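Glycoside hydrolase family 81 (PDB 6FOP) probably hydrolyses the internal linkages of beta-1,3-glucans such as laminarin, contributing to their breakdown by the cellulosome of Clostridium thermocellum. Local coordinates at residues G343-L346 and G347-S350; F371-S374 and S375-W379; A668-P671 and L672-V675; V696-S699 and D700-M704. All coordinates share one frame; numbering follows the deposited sequence.

Contact 1 of 4, residues G343-L346 and G347-S350; sequences GKHL and GKLS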
loop_
_atom_site.group_PDB
_atom_site.type_symbol
_atom_site.label_atom_id
_atom_site.label_comp_id
_atom_site.label_asym_id
_atom_site.label_seq_id
_atom_site.Cartn_x
_atom_site.Cartn_y
_atom_site.Cartn_z
ATOM N N GLY A 343 -0.461 -0.675 20.252
ATOM C CA GLY A 343 0.410 -1.269 19.256
ATOM C C GLY A 343 1.835 -0.761 19.310
ATOM O O GLY A 343 2.807 -1.547 19.281
ATOM N N LYS A 344 1.995 0.557 19.318
ATOM C CA LYS A 344 3.347 1.125 19.392
ATOM C C LYS A 344 4.144 0.523 20.559
ATOM O O LYS A 344 5.317 0.211 20.411
ATOM C CB LYS A 344 3.347 2.657 19.513
ATOM C CG LYS A 344 3.054 3.384 18.194
ATOM C CD LYS A 344 3.148 4.882 18.285
ATOM C CE LYS A 344 4.533 5.451 18.503
ATOM N NZ LYS A 344 5.436 5.502 17.315
ATOM N N HIS A 345 3.476 0.359 21.704
ATOM C CA HIS A 345 4.124 -0.232 22.862
ATOM C C HIS A 345 4.506 -1.693 22.600
ATOM O O HIS A 345 5.610 -2.126 22.931
ATOM C CB HIS A 345 3.217 -0.094 24.077
ATOM C CG HIS A 345 3.808 -0.644 25.328
ATOM N ND1 HIS A 345 4.757 0.035 26.048
ATOM C CD2 HIS A 345 3.604 -1.812 25.978
ATOM C CE1 HIS A 345 5.115 -0.691 27.085
ATOM N NE2 HIS A 345 4.433 -1.815 27.069
ATOM N N LEU A 346 3.584 -2.463 22.022
ATOM C CA LEU A 346 3.871 -3.864 21.686
ATOM C C LEU A 346 5.047 -3.982 20.708
ATOM O O LEU A 346 5.871 -4.890 20.824
ATOM C CB LEU A 346 2.662 -4.552 21.086
ATOM C CG LEU A 346 1.555 -4.881 22.078
ATOM C CD1 LEU A 346 0.324 -5.392 21.310
ATOM C CD2 LEU A 346 1.996 -5.918 23.114
ATOM N N GLY A 347 5.160 -3.029 19.773
ATOM C CA GLY A 347 6.293 -3.029 18.855
ATOM C C GLY A 347 7.622 -2.781 19.588
ATOM O O GLY A 347 8.635 -3.414 19.302
ATOM N N LYS A 348 7.598 -1.835 20.528
ATOM C CA LYS A 348 8.761 -1.527 21.359
ATOM C C LYS A 348 9.232 -2.802 22.093
ATOM O O LYS A 348 10.432 -3.114 22.092
ATOM C CB LYS A 348 8.403 -0.413 22.334
ATOM C CG LYS A 348 9.558 0.007 23.197
ATOM C CD LYS A 348 9.332 1.299 23.936
ATOM C CE LYS A 348 8.086 1.446 24.702
ATOM N NZ LYS A 348 8.073 2.873 25.210
ATOM N N LEU A 349 8.290 -3.521 22.705
ATOM C CA LEU A 349 8.667 -4.773 23.391
ATOM C C LEU A 349 9.198 -5.839 22.414
ATOM O O LEU A 349 10.153 -6.562 22.705
ATOM C CB LEU A 349 7.535 -5.328 24.212
ATOM C CG LEU A 349 6.990 -4.402 25.308
ATOM C CD1 LEU A 349 6.043 -5.156 26.208
ATOM C CD2 LEU A 349 8.009 -3.684 26.132
ATOM N N SER A 350 8.547 -5.928 21.252
ATOM C CA SER A 350 8.936 -6.885 20.219
ATOM C C SER A 350 10.357 -6.708 19.727
ATOM O O SER A 350 11.034 -7.696 19.390
ATOM C CB SER A 350 7.986 -6.782 19.023
ATOM O OG SER A 350 6.652 -7.086 19.364
HETATM O O HOH W 1 5.408 2.573 26.064
#

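Contact 2 of 4, residues F371-S374 and S375-W379; sequences FMKS and SLEDW. With CA (calcium ion), chain C; CA (calcium ion), chain D.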
loop_
_atom_site.group_PDB
_atom_site.type_symbol
_atom_site.label_atom_id
_atom_site.label_comp_id
_atom_site.label_asym_id
_atom_site.label_seq_id
_atom_site.Cartn_x
_atom_site.Cartn_y
_atom_site.Cartn_z
ATOM N N PHE A 371 4.101 -9.610 29.317
ATOM C CA PHE A 371 3.211 -8.515 28.936
ATOM C C PHE A 371 2.694 -8.676 27.504
ATOM O O PHE A 371 1.517 -8.437 27.248
ATOM C CB PHE A 371 3.834 -7.122 29.144
ATOM C CG PHE A 371 2.813 -6.019 29.034
ATOM C CD1 PHE A 371 1.967 -5.762 30.094
ATOM C CD2 PHE A 371 2.627 -5.318 27.854
ATOM C CE1 PHE A 371 0.998 -4.783 30.030
ATOM C CE2 PHE A 371 1.662 -4.313 27.791
ATOM C CZ PHE A 371 0.852 -4.053 28.867
ATOM N N MET A 372 3.568 -9.108 26.599
ATOM C CA MET A 372 3.146 -9.331 25.230
ATOM C C MET A 372 2.035 -10.382 25.176
ATOM O O MET A 372 0.987 -10.182 24.560
ATOM C CB MET A 372 4.328 -9.771 24.362
ATOM C CG MET A 372 5.325 -8.650 24.136
ATOM S SD MET A 372 6.957 -9.219 23.579
ATOM C CE MET A 372 6.579 -9.716 21.886
ATOM N N LYS A 373 2.259 -11.520 25.835
ATOM C CA LYS A 373 1.262 -12.576 25.838
ATOM C C LYS A 373 -0.001 -12.142 26.559
ATOM O O LYS A 373 -1.107 -12.311 26.026
ATOM C CB LYS A 373 1.813 -13.853 26.463
ATOM C CG LYS A 373 2.800 -14.633 25.606
ATOM C CD LYS A 373 3.207 -15.936 26.303
ATOM C CE LYS A 373 3.966 -16.890 25.410
ATOM N NZ LYS A 373 4.259 -18.163 26.135
ATOM N N SER A 374 0.098 -11.642 27.790
ATOM C CA SER A 374 -1.116 -11.356 28.554
ATOM C C SER A 374 -1.954 -10.284 27.837
ATOM O O SER A 374 -3.187 -10.368 27.801
ATOM C CB SER A 374 -0.800 -10.959 29.995
ATOM O OG SER A 374 -0.047 -9.752 30.065
ATOM N N SER A 375 -1.288 -9.289 27.261
ATOM C CA SER A 375 -2.051 -8.242 26.607
ATOM C C SER A 375 -2.680 -8.731 25.299
ATOM O O SER A 375 -3.828 -8.400 25.051
ATOM C CB SER A 375 -1.238 -6.973 26.418
ATOM O OG SER A 375 -0.215 -7.175 25.482
ATOM N N LEU A 376 -1.954 -9.519 24.498
ATOM C CA LEU A 376 -2.539 -10.091 23.289
ATOM C C LEU A 376 -3.703 -11.017 23.630
ATOM O O LEU A 376 -4.740 -10.987 22.975
ATOM C CB LEU A 376 -1.502 -10.795 22.417
ATOM C CG LEU A 376 -0.553 -9.855 21.693
ATOM C CD1 LEU A 376 0.484 -10.676 20.972
ATOM C CD2 LEU A 376 -1.274 -8.892 20.741
ATOM N N GLU A 377 -3.553 -11.829 24.677
ATOM C CA GLU A 377 -4.626 -12.744 25.063
ATOM C C GLU A 377 -5.868 -11.936 25.489
ATOM O O GLU A 377 -6.983 -12.296 25.150
ATOM C CB GLU A 377 -4.157 -13.687 26.171
ATOM C CG GLU A 377 -3.049 -14.639 25.719
ATOM C CD GLU A 377 -2.396 -15.419 26.840
ATOM O OE1 GLU A 377 -2.983 -15.516 27.934
ATOM O OE2 GLU A 377 -1.298 -15.969 26.598
ATOM N N ASP A 378 -5.665 -10.803 26.157
ATOM C CA ASP A 378 -6.776 -9.908 26.541
ATOM C C ASP A 378 -7.422 -9.312 25.261
ATOM O O ASP A 378 -8.633 -9.450 25.033
ATOM C CB ASP A 378 -6.288 -8.820 27.531
ATOM C CG ASP A 378 -7.411 -7.973 28.099
ATOM O OD1 ASP A 378 -8.572 -7.978 27.588
ATOM O OD2 ASP A 378 -7.147 -7.286 29.119
ATOM N N TRP A 379 -6.614 -8.683 24.421
ATOM C CA TRP A 379 -7.159 -8.103 23.194
ATOM C C TRP A 379 -7.893 -9.131 22.364
ATOM O O TRP A 379 -8.887 -8.788 21.720
ATOM C CB TRP A 379 -6.070 -7.403 22.372
ATOM C CG TRP A 379 -5.736 -6.002 22.838
ATOM C CD1 TRP A 379 -4.724 -5.617 23.687
ATOM C CD2 TRP A 379 -6.411 -4.801 22.476
ATOM N NE1 TRP A 379 -4.742 -4.273 23.856
ATOM C CE2 TRP A 379 -5.758 -3.740 23.107
ATOM C CE3 TRP A 379 -7.501 -4.521 21.646
ATOM C CZ2 TRP A 379 -6.187 -2.413 22.964
ATOM C CZ3 TRP A 379 -7.916 -3.232 21.507
ATOM C CH2 TRP A 379 -7.257 -2.186 22.137
HETATM CA CA CA C . -10.425 -8.564 26.275
HETATM CA CA CA D . -9.642 -7.018 29.720
HETATM O O HOH W 2 -8.656 -6.362 31.701
HETATM O O HOH W 3 -9.948 -4.893 29.243
HETATM O O HOH W 4 -9.625 -9.290 30.395
HETATM O O HOH W 5 -11.487 -7.119 31.271
#

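Contact 3 of 4, residues A668-P671 and L672-V675; sequences ADTP and LYSV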
loop_
_atom_site.group_PDB
_atom_site.type_symbol
_atom_site.label_atom_id
_atom_site.label_comp_id
_atom_site.label_asym_id
_atom_site.label_seq_id
_atom_site.Cartn_x
_atom_site.Cartn_y
_atom_site.Cartn_z
ATOM N N ALA A 668 19.768 -15.159 -1.260
ATOM C CA ALA A 668 19.889 -16.484 -0.660
ATOM C C ALA A 668 18.615 -17.265 -0.845
ATOM O O ALA A 668 17.524 -16.680 -0.985
ATOM C CB ALA A 668 20.231 -16.393 0.827
ATOM N N ASP A 669 18.754 -18.588 -0.784
ATOM C CA ASP A 669 17.643 -19.527 -0.972
ATOM C C ASP A 669 16.861 -19.851 0.315
ATOM O O ASP A 669 16.524 -21.005 0.606
ATOM C CB ASP A 669 18.112 -20.799 -1.687
ATOM C CG ASP A 669 19.114 -21.623 -0.892
ATOM O OD1 ASP A 669 19.546 -21.207 0.210
ATOM O OD2 ASP A 669 19.491 -22.683 -1.434
ATOM N N THR A 670 16.563 -18.807 1.086
ATOM C CA THR A 670 15.822 -18.939 2.337
ATOM C C THR A 670 15.066 -17.634 2.598
ATOM O O THR A 670 15.467 -16.601 2.085
ATOM C CB THR A 670 16.791 -19.316 3.499
ATOM O OG1 THR A 670 16.083 -19.964 4.542
ATOM C CG2 THR A 670 17.534 -18.103 4.017
ATOM N N PRO A 671 13.988 -17.667 3.423
ATOM C CA PRO A 671 13.219 -16.416 3.563
ATOM C C PRO A 671 13.796 -15.430 4.574
ATOM O O PRO A 671 13.584 -14.240 4.420
ATOM C CB PRO A 671 11.833 -16.864 4.019
ATOM C CG PRO A 671 11.894 -18.326 4.218
ATOM C CD PRO A 671 13.207 -18.867 3.765
ATOM N N LEU A 672 14.505 -15.901 5.610
ATOM C CA LEU A 672 14.942 -15.021 6.701
ATOM C C LEU A 672 16.466 -14.955 6.679
ATOM O O LEU A 672 17.156 -15.846 7.165
ATOM C CB LEU A 672 14.403 -15.500 8.036
ATOM C CG LEU A 672 12.885 -15.724 8.122
ATOM C CD1 LEU A 672 12.514 -16.225 9.524
ATOM C CD2 LEU A 672 12.115 -14.483 7.755
ATOM N N TYR A 673 16.980 -13.894 6.082
ATOM C CA TYR A 673 18.406 -13.653 5.987
ATOM C C TYR A 673 18.656 -12.170 5.773
ATOM O O TYR A 673 17.737 -11.419 5.447
ATOM C CB TYR A 673 19.052 -14.451 4.856
ATOM C CG TYR A 673 18.679 -13.983 3.455
ATOM C CD1 TYR A 673 17.502 -14.413 2.839
ATOM C CD2 TYR A 673 19.534 -13.163 2.741
ATOM C CE1 TYR A 673 17.182 -13.993 1.545
ATOM C CE2 TYR A 673 19.239 -12.746 1.460
ATOM C CZ TYR A 673 18.077 -13.179 0.851
ATOM O OH TYR A 673 17.848 -12.766 -0.442
ATOM N N SER A 674 19.907 -11.770 5.957
ATOM C CA SER A 674 20.413 -10.484 5.450
ATOM C C SER A 674 21.926 -10.573 5.300
ATOM O O SER A 674 22.598 -11.331 6.039
ATOM C CB SER A 674 20.009 -9.277 6.310
ATOM O OG SER A 674 18.620 -9.001 6.207
ATOM N N VAL A 675 22.457 -9.787 4.378
ATOM C CA VAL A 675 23.886 -9.703 4.139
ATOM C C VAL A 675 24.338 -8.280 4.366
ATOM O O VAL A 675 23.669 -7.324 3.957
ATOM C CB VAL A 675 24.269 -10.143 2.713
ATOM C CG1 VAL A 675 25.786 -10.163 2.522
ATOM C CG2 VAL A 675 23.670 -11.526 2.418
HETATM O O HOH W 6 15.039 -18.592 6.682
#

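Contact 4 of 4, residues V696-S699 and D700-M704; sequences VTFS and DGKVM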
loop_
_atom_site.group_PDB
_atom_site.type_symbol
_atom_site.label_atom_id
_atom_site.label_comp_id
_atom_site.label_asym_id
_atom_site.label_seq_id
_atom_site.Cartn_x
_atom_site.Cartn_y
_atom_site.Cartn_z
ATOM N N VAL A 696 21.778 -23.150 3.664
ATOM C CA VAL A 696 21.472 -21.878 2.979
ATOM C C VAL A 696 22.643 -21.520 2.097
ATOM O O VAL A 696 23.796 -21.447 2.557
ATOM C CB VAL A 696 21.168 -20.751 3.985
ATOM C CG1 VAL A 696 20.891 -19.444 3.231
ATOM C CG2 VAL A 696 20.011 -21.155 4.894
ATOM N N THR A 697 22.332 -21.277 0.825
ATOM C CA THR A 697 23.315 -20.931 -0.177
ATOM C C THR A 697 23.042 -19.541 -0.698
ATOM O O THR A 697 21.907 -19.231 -1.059
ATOM C CB THR A 697 23.313 -21.954 -1.336
ATOM O OG1 THR A 697 23.519 -23.273 -0.801
ATOM C CG2 THR A 697 24.398 -21.650 -2.349
ATOM N N PHE A 698 24.079 -18.706 -0.725
ATOM C CA PHE A 698 24.006 -17.327 -1.215
ATOM C C PHE A 698 24.509 -17.260 -2.648
ATOM O O PHE A 698 25.277 -18.114 -3.105
ATOM C CB PHE A 698 24.817 -16.380 -0.317
ATOM C CG PHE A 698 24.259 -16.255 1.087
ATOM C CD1 PHE A 698 24.529 -17.235 2.059
ATOM C CD2 PHE A 698 23.497 -15.169 1.457
ATOM C CE1 PHE A 698 24.000 -17.134 3.329
ATOM C CE2 PHE A 698 22.987 -15.048 2.731
ATOM C CZ PHE A 698 23.235 -16.054 3.666
ATOM N N SER A 699 24.115 -16.191 -3.341
ATOM C CA SER A 699 24.430 -16.059 -4.768
ATOM C C SER A 699 25.914 -15.835 -5.062
ATOM O O SER A 699 26.369 -16.004 -6.205
ATOM C CB SER A 699 23.605 -14.927 -5.407
ATOM O OG SER A 699 23.868 -13.669 -4.807
ATOM N N ASP A 700 26.673 -15.449 -4.022
ATOM C CA ASP A 700 28.129 -15.335 -4.147
ATOM C C ASP A 700 28.884 -16.624 -3.762
ATOM O O ASP A 700 30.109 -16.611 -3.724
ATOM C CB ASP A 700 28.652 -14.123 -3.351
ATOM C CG ASP A 700 28.430 -14.254 -1.853
ATOM O OD1 ASP A 700 27.949 -15.322 -1.407
ATOM O OD2 ASP A 700 28.740 -13.268 -1.145
ATOM N N GLY A 701 28.163 -17.713 -3.511
ATOM C CA GLY A 701 28.789 -18.975 -3.134
ATOM C C GLY A 701 28.865 -19.297 -1.662
ATOM O O GLY A 701 29.147 -20.438 -1.293
ATOM N N LYS A 702 28.565 -18.336 -0.798
ATOM C CA LYS A 702 28.593 -18.619 0.637
ATOM C C LYS A 702 27.572 -19.707 0.955
ATOM O O LYS A 702 26.430 -19.637 0.488
ATOM C CB LYS A 702 28.286 -17.343 1.431
ATOM C CG LYS A 702 28.346 -17.503 2.938
ATOM C CD LYS A 702 29.761 -17.699 3.470
ATOM C CE LYS A 702 29.751 -17.739 4.985
ATOM N NZ LYS A 702 31.137 -17.843 5.500
ATOM N N VAL A 703 27.970 -20.674 1.774
ATOM C CA VAL A 703 27.081 -21.727 2.255
ATOM C C VAL A 703 27.131 -21.760 3.777
ATOM O O VAL A 703 28.228 -21.776 4.373
ATOM C CB VAL A 703 27.466 -23.128 1.714
ATOM C CG1 VAL A 703 26.537 -24.204 2.260
ATOM C CG2 VAL A 703 27.419 -23.142 0.195
ATOM N N MET A 704 25.956 -21.752 4.407
ATOM C CA MET A 704 25.835 -21.909 5.862
ATOM C C MET A 704 24.849 -23.006 6.193
ATOM O O MET A 704 23.799 -23.124 5.559
ATOM C CB MET A 704 25.338 -20.608 6.491
ATOM C CG MET A 704 26.312 -19.448 6.371
ATOM S SD MET A 704 25.618 -17.838 6.817
ATOM C CE MET A 704 25.183 -18.123 8.534
#

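Contact 1 of 4, residues G343-L346 and G347-S350
The imidazole of His345 is met obliquely by two side chains from the next turn of the helix, Lys348 through CE and Leu349 through CD1. At its edge, in the ring plane, a water lies 2.6 Å from ND1 and accepts from Lys348 NZ at 2.8 Å, bridging two nitrogens 4.4 Å apart (His345 ND1 and Lys348 NZ). NE2 is held by the carbonyl of Ala331, so both nitrogens of this buried ring have partners. The ring of Phe371 stands roughly perpendicular to the imidazole. With CG anti to the backbone N (chi1 -179°), the His345 ring swings along the helix until NE2 comes 3.8 Å from Leu349 CD1. A serine suits position 350 because its short hydroxyl can fold back: Ser350 OG reaches Leu346 O at 2.8 Å, while Ser350 N bonds the same oxygen at 2.9 Å from the opposite face of the carbonyl. Gly347 N donates to Gly343 O at 2.8 Å. Lys344 pairs with Glu641, and Lys348 NZ also bonds Asp642 O. Helix 339-359 packs here against helices 362-379 and 416-433, an arrangement consistent with the (alpha/alpha)6 barrel of the six-hairpin glycosidases.

Contact 2 of 4, residues F371-S374 and S375-W379
Phe371 is held through its carbonyl: Ser375 N bonds Phe371 O at 2.9 Å, and in the conformer described, one of two, Ser375 OG also reaches Phe371 O, at 2.8 Å. In that conformer OG stands between the backbone N and the carbonyl carbon (chi1 68°), near the Phe371 carbonyl. Ser375 CB meanwhile lies over one face of the Phe371 ring, 4.2 Å above its plane and toward the rim. Met372 O accepts from Leu376 N, and the isobutyl group of Leu376 lies against that carbonyl; both side chains face helix 416-433, a suitable place for apolar residues. Lys373 O takes a 2.8 Å bond from Glu377 N. The lysine and glutamate ends, 6.0 Å apart from Lys373 NZ to Glu377 OE2, have separate partners, Asp434 and the indole NE1 of Trp437. Ser374 O receives Asp378 N at 3.0 Å, bringing Asp378 to the helix end with its carboxylate on the calcium ions. There Asp378 OD1 bridges two calcium ions, one also held by Asp378 O at 2.4 Å, the other also by Asp378 OD2 and four waters. With Thr381, Glu386 and Lys389, this makes a double calcium site at the C-terminus of helix 362-379.

Contact 3 of 4, residues A668-P671 and L672-V675
The loop running into strand 673-678, in the antiparallel sheet near the C-terminus of the chain, folds round the ring of Tyr673. Ala668 CB sits squarely over one face of that ring as a CH-pi contact, 3.6 Å from the ring centroid and only 3° off the ring normal. A methyl is the right size for this, since it can lie on the ring while its backbone stays close to the phenol. Ala668 N indeed points to Tyr673 OH at 3.2 Å, a weak bond bent to 141°, and the hydroxyl has a second partner in Ser239. Near the ring plane, at its edge, Thr670 O approaches Tyr673 CD1 to 3.1 Å, and Thr670 CG2 lies 3.9 Å from the same CD1. Tyr673 CG lies between its backbone N and carbonyl carbon (chi1 70°), which swings the ring back over the loop. The chain doubles round in an inverse gamma turn centred on Asp669, closed by a weak bond from Thr670 N to Ala668 O. Asp669 OD1 then reaches across to Thr697 N of the neighbouring hairpin. A water joins Thr670 OG1 to Leu672 N, which donates to it at 2.9 Å, while Pro671 O bonds Tyr302. Leu672 itself packs on Leu506 of helix 494-511, and beyond it Ser674 OG turns back to Tyr673 O at 2.7 Å.

Contact 4 of 4, residues V696-S699 and D700-M704
Val696 and Met704 form the hydrogen-bonded pair of a tight antiparallel hairpin, Val696 N giving to Met704 O at 2.8 Å and Met704 N to Val696 O at 2.9 Å. Thr697 and Val703 are a non-hydrogen-bonded pair whose side chains share one face of the hairpin, Thr697 OG1 4.0 Å from Val703 CG2. The chain then reverses by a type I turn with a G1 bulge: Gly701 N bonds Phe698 O at 2.9 Å, and Phe698 N bonds Lys702 O at 2.8 Å. Gly701 suits the bulge because its phi is positive (97°), where a CB would press on the preceding carbonyl. An Asx turn braces it, Lys702 N donating to Asp700 OD1 at 3.1 Å, while OD2 is satisfied by Arg682 and the hydroxyl of Tyr684. Ser699 OG takes up Thr667 N, and Lys702 NZ bonds Ser714 OG and Gly716 O, so the polar ends are tied to other parts of the same chain. The Phe698 ring has its edge at Lys702 O and its CD1 3.8 Å from Lys702 CB. Beyond them, the bend in the Met704 chain at chi3 (61°) accompanies a Met-aromatic contact, Met704 SD meeting Phe698 CE1 obliquely at 3.9 Å.

Overall arrangement
The four contacts form two pairs. Contacts 1 and 2, about 12 Å apart between centres, lie on consecutive helices of the family 81 C-terminal domain and touch each other, Leu346, Leu349 and Ser350 packing on Ser375, Phe371 and Met372. Contacts 3 and 4, about 9 Å apart between centres, comprise a loop with the strand it leads into, and a hairpin; Ala668 and Val675 both pack on Phe698. Contacts 1 and 3 are buried, whereas 2 and 4 are only partly so, one ending at calcium and the other at an exposed turn. Ser350, and in one conformer Ser375, add a hydroxyl bond to a helical carbonyl; the second pair relies on a covered tyrosine face, an oblique Met-aromatic contact and turn geometry.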